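Local coordinates for protein 2-C-methyl-D-erythritol 4-phosphate cytidylyltransferase (Anaerococcus prevotii, PDB 4KT7) that probably transfers a cytidylyl group from CTP to 2-C-methyl-D-erythritol 4-phosphate, releasing diphosphate, in the non-mevalonate (DXP) pathway to isoprenoids, at residues D64-I67 / I68-I71; G36-V39 / L40-T43. All blocks are in the same frame, centred on the assembly; numbering follows the deposited sequence.

Contact 1: residues D64-I67 / I68-I71; sequences DEDI and IKDI
Glu65 and Lys69 face each other one turn apart in the first two turns of helix 65-73, the crossover helix of a beta-alpha-beta unit between parallel strands 55-60 and 79-83. The Lys69 chain, extended beyond CG, crosses Glu65 at an angle and brings its CE to 3.7 Å from Glu65 OE2. The meeting is mainly one of methylene with carboxylate and methylene: Lys69 NZ stays 4.2 Å from Glu65 OE2, beyond a salt bridge, and lies at a similar distance from Asp66 OD1, so the ammonium sits loosely between two acidic side chains. It probably feels a diffuse attraction from both.

A second, apolar pair lies along the helix, where Ile71 CD1 approaches Ile67 CG2 at 4.0 Å. With CG1 of Ile71 beside its own backbone N (chi1 -77°) and the chain extended to CD1 (chi2 163°), the ethyl arm is carried back over the carbonyl of Ile67. Ile68 points to another flank, where it packs on Ile60, Tyr81 and Leu40.

What fixes the spacing of these side chains is the backbone. Successive i to i+4 bonds start with Ile68 N to Asp64 O at 2.8 Å and continue to Ile71 N with Ile67 O at 3.0 Å. Further out, the Glu65 carboxylate is divided between two tyrosines of strand 79-83, OE1 bonding Tyr83 OH and OE2 bonding Tyr81 OH. Asp64, at the N-cap position, turns its carboxylate from the helix to a salt bridge with Arg22 and a bond from Leu21 N. In the first turn, Ile68 CG1 lies 3.1 Å from Asp64 O, beside the bond this oxygen accepts from Ile68 N.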
loop_
_atom_site.group_PDB
_atom_site.type_symbol
_atom_site.label_atom_id
_atom_site.label_comp_id
_atom_site.label_asym_id
_atom_site.label_seq_id
_atom_site.Cartn_x
_atom_site.Cartn_y
_atom_site.Cartn_z
ATOM N N ASP A 64 -0.339 18.811 -23.864
ATOM C CA ASP A 64 -0.498 17.466 -24.429
ATOM C C ASP A 64 -1.586 17.411 -25.505
ATOM O O ASP A 64 -1.915 16.327 -25.996
ATOM C CB ASP A 64 -0.878 16.466 -23.334
ATOM C CG ASP A 64 0.283 16.093 -22.421
ATOM O OD1 ASP A 64 1.450 16.076 -22.869
ATOM O OD2 ASP A 64 0.012 15.774 -21.243
ATOM N N GLU A 65 -2.143 18.567 -25.871
ATOM C CA GLU A 65 -3.324 18.603 -26.741
ATOM C C GLU A 65 -3.139 17.924 -28.111
ATOM O O GLU A 65 -3.985 17.142 -28.534
ATOM C CB GLU A 65 -3.849 20.035 -26.915
ATOM C CG GLU A 65 -5.115 20.105 -27.770
ATOM C CD GLU A 65 -5.775 21.475 -27.768
ATOM O OE1 GLU A 65 -5.133 22.452 -27.311
ATOM O OE2 GLU A 65 -6.938 21.578 -28.231
ATOM N N ASP A 66 -2.032 18.205 -28.789
ATOM C CA ASP A 66 -1.780 17.614 -30.103
ATOM C C ASP A 66 -1.715 16.088 -30.078
ATOM O O ASP A 66 -2.309 15.421 -30.922
ATOM C CB ASP A 66 -0.503 18.195 -30.708
ATOM C CG ASP A 66 -0.679 19.633 -31.144
ATOM O OD1 ASP A 66 -1.794 19.970 -31.604
ATOM O OD2 ASP A 66 0.285 20.422 -31.017
ATOM N N ILE A 67 -0.995 15.542 -29.108
ATOM C CA ILE A 67 -0.930 14.096 -28.938
ATOM C C ILE A 67 -2.276 13.540 -28.466
ATOM O O ILE A 67 -2.647 12.410 -28.811
ATOM C CB ILE A 67 0.190 13.698 -27.956
ATOM C CG1 ILE A 67 1.520 14.293 -28.422
ATOM C CG2 ILE A 67 0.295 12.190 -27.835
ATOM C CD1 ILE A 67 1.952 13.841 -29.805
ATOM N N ILE A 68 -3.014 14.329 -27.685
ATOM C CA ILE A 68 -4.364 13.928 -27.289
ATOM C C ILE A 68 -5.283 13.785 -28.500
ATOM O O ILE A 68 -6.042 12.815 -28.592
ATOM C CB ILE A 68 -4.992 14.890 -26.266
ATOM C CG1 ILE A 68 -4.308 14.726 -24.904
ATOM C CG2 ILE A 68 -6.474 14.592 -26.085
ATOM C CD1 ILE A 68 -4.591 13.380 -24.236
ATOM N N LYS A 69 -5.199 14.734 -29.433
ATOM C CA LYS A 69 -5.979 14.669 -30.663
ATOM C C LYS A 69 -5.653 13.413 -31.475
ATOM O O LYS A 69 -6.546 12.763 -32.035
ATOM C CB LYS A 69 -5.707 15.908 -31.523
ATOM C CG LYS A 69 -6.194 17.218 -30.929
ATOM C CD LYS A 69 -5.872 18.380 -31.874
ATOM C CE LYS A 69 -6.458 19.697 -31.376
ATOM N NZ LYS A 69 -6.096 20.862 -32.245
ATOM N N ASP A 70 -4.367 13.082 -31.551
ATOM C CA ASP A 70 -3.920 11.933 -32.336
ATOM C C ASP A 70 -4.449 10.646 -31.717
ATOM O O ASP A 70 -4.867 9.720 -32.411
ATOM C CB ASP A 70 -2.392 11.881 -32.397
ATOM C CG ASP A 70 -1.794 13.018 -33.207
ATOM O OD1 ASP A 70 -2.535 13.665 -33.981
ATOM O OD2 ASP A 70 -0.572 13.250 -33.076
ATOM N N ILE A 71 -4.431 10.600 -30.395
ATOM C CA ILE A 71 -4.928 9.445 -29.681
ATOM C C ILE A 71 -6.436 9.311 -29.885
ATOM O O ILE A 71 -6.944 8.209 -30.104
ATOM C CB ILE A 71 -4.545 9.532 -28.194
ATOM C CG1 ILE A 71 -3.062 9.161 -28.027
ATOM C CG2 ILE A 71 -5.441 8.649 -27.335
ATOM C CD1 ILE A 71 -2.467 9.601 -26.698
#

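Contact 2: residues G36-V39 / L40-T43; sequences GRKV and LEIT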
loop_
_atom_site.group_PDB
_atom_site.type_symbol
_atom_site.label_atom_id
_atom_site.label_comp_id
_atom_site.label_asym_id
_atom_site.label_seq_id
_atom_site.Cartn_x
_atom_site.Cartn_y
_atom_site.Cartn_z
ATOM N N GLY A 36 4.695 -0.857 -24.604
ATOM C CA GLY A 36 4.758 -0.317 -25.949
ATOM C C GLY A 36 3.564 0.552 -26.296
ATOM O O GLY A 36 3.370 0.926 -27.457
ATOM N N ARG A 37 2.765 0.894 -25.293
ATOM C CA ARG A 37 1.588 1.720 -25.520
ATOM C C ARG A 37 1.482 2.789 -24.432
ATOM O O ARG A 37 1.752 2.517 -23.260
ATOM C CB ARG A 37 0.334 0.841 -25.550
ATOM C CG ARG A 37 -0.894 1.486 -26.179
ATOM C CD ARG A 37 -1.793 0.420 -26.796
ATOM N NE ARG A 37 -1.771 -0.820 -26.019
ATOM C CZ ARG A 37 -2.854 -1.434 -25.554
ATOM N NH1 ARG A 37 -4.056 -0.929 -25.788
ATOM N NH2 ARG A 37 -2.736 -2.554 -24.854
ATOM N N LYS A 38 1.116 4.004 -24.830
ATOM C CA LYS A 38 0.941 5.106 -23.890
ATOM C C LYS A 38 -0.083 4.678 -22.840
ATOM O O LYS A 38 -1.107 4.089 -23.183
ATOM C CB LYS A 38 0.470 6.364 -24.622
ATOM C CG LYS A 38 1.475 6.918 -25.622
ATOM C CD LYS A 38 0.908 8.126 -26.354
ATOM C CE LYS A 38 0.986 7.959 -27.870
ATOM N NZ LYS A 38 2.381 7.864 -28.368
ATOM N N VAL A 39 0.205 4.938 -21.568
ATOM C CA VAL A 39 -0.676 4.490 -20.487
ATOM C C VAL A 39 -2.120 4.954 -20.661
ATOM O O VAL A 39 -3.060 4.198 -20.404
ATOM C CB VAL A 39 -0.122 4.888 -19.109
ATOM C CG1 VAL A 39 -1.153 4.655 -18.018
ATOM C CG2 VAL A 39 1.168 4.102 -18.828
ATOM N N LEU A 40 -2.300 6.181 -21.131
ATOM C CA LEU A 40 -3.638 6.737 -21.268
ATOM C C LEU A 40 -4.414 5.975 -22.336
ATOM O O LEU A 40 -5.628 5.827 -22.230
ATOM C CB LEU A 40 -3.580 8.230 -21.611
ATOM C CG LEU A 40 -4.940 8.916 -21.751
ATOM C CD1 LEU A 40 -5.760 8.764 -20.473
ATOM C CD2 LEU A 40 -4.768 10.389 -22.103
ATOM N N GLU A 41 -3.711 5.485 -23.356
ATOM C CA GLU A 41 -4.359 4.742 -24.434
ATOM C C GLU A 41 -4.911 3.412 -23.946
ATOM O O GLU A 41 -5.994 2.998 -24.352
ATOM C CB GLU A 41 -3.387 4.487 -25.586
ATOM C CG GLU A 41 -3.154 5.666 -26.500
ATOM C CD GLU A 41 -2.303 5.284 -27.697
ATOM O OE1 GLU A 41 -1.070 5.154 -27.537
ATOM O OE2 GLU A 41 -2.871 5.084 -28.791
ATOM N N ILE A 42 -4.167 2.737 -23.078
ATOM C CA ILE A 42 -4.623 1.459 -22.535
ATOM C C ILE A 42 -5.889 1.696 -21.711
ATOM O O ILE A 42 -6.858 0.929 -21.782
ATOM C CB ILE A 42 -3.528 0.808 -21.651
ATOM C CG1 ILE A 42 -2.228 0.645 -22.451
ATOM C CG2 ILE A 42 -3.997 -0.529 -21.085
ATOM C CD1 ILE A 42 -1.008 0.450 -21.590
ATOM N N THR A 43 -5.880 2.777 -20.937
ATOM C CA THR A 43 -7.014 3.131 -20.097
ATOM C C THR A 43 -8.233 3.452 -20.945
ATOM O O THR A 43 -9.330 2.923 -20.724
ATOM C CB THR A 43 -6.696 4.374 -19.260
ATOM O OG1 THR A 43 -5.489 4.147 -18.521
ATOM C CG2 THR A 43 -7.846 4.690 -18.297
#
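In one of its two modelled conformers, Arg37 lays its guanidinium flat against Ile42, whose CG1 stands 3.8 Å above the plane, over its centre; the stack is thus one of the positions of this side chain. Arg37 belongs to the short strand 37-38 and Ile42 to the first turn of helix 39-48, so the arginine folds over the start of the helix that follows it. In this conformer CG is anti to the backbone N (chi1 -163°) and the chain bends at chi3, which turns the flat group across the isoleucine while NH1 goes on to a salt bridge with Asp45. The aliphatic part of the chain is used too: Arg37 CG touches Glu41 CB at 3.9 Å. The charged groups themselves stay apart, their planes turned 71° from each other.

Glu41 crosses Lys38 and sets a single carboxylate oxygen, OE1, against its methylenes, 3.5 Å from both Lys38 CB and Lys38 CE, while bends at chi3 and chi4 carry Lys38 NZ to 4.5 Å from Glu41 OE1, too far for a salt bridge.

Beneath these side chains the helix begins, with Lys38 at the N-cap position. Its carbonyl oxygen receives two weak bonds, from Glu41 N at 3.0 Å and from Ile42 N at 3.3 Å. The next carbonyl is held more regularly, Thr43 N reaching Val39 O at 3.2 Å with an N-H...O angle of 161°. Thr43 OG1 is hydrogen-bonded with Gly111 O and also lies 3.1 Å from Val39 O.

Strands 33-34 and 37-38 form a small beta hairpin leading directly into helix 39-48, seated by Val39 on Ile32 and Pro114 and by Leu40 on strand 10-16, while Lys38, Leu40 and Glu41 pack against helix 65-73.

How the contacts relate
Both contacts are local and partly buried, each at the N-terminal start of a helix: 39-48 for contact 2 and 65-73 for contact 1. The two helices pack together, Ile68 CD1 meeting Leu40 CD2 at 3.7 Å and Ile71 CG1 meeting Glu41 CG at 3.8 Å. Residues 65-71 form regular helix behind the N-cap Asp64, whereas 36-43 change from strand to helix and begin with two weak bonds to one carbonyl. Ile68, Ile71, Val39 and Leu40 face the core; Asp66, Lys69, Asp70 and Arg37 lie at the surface. In each, a lysine lies near an acid without a salt bridge. The Glu65 carboxylate is hydrogen-bonded on both oxygens, whereas that of Glu41 meets only carbon atoms within contact 2.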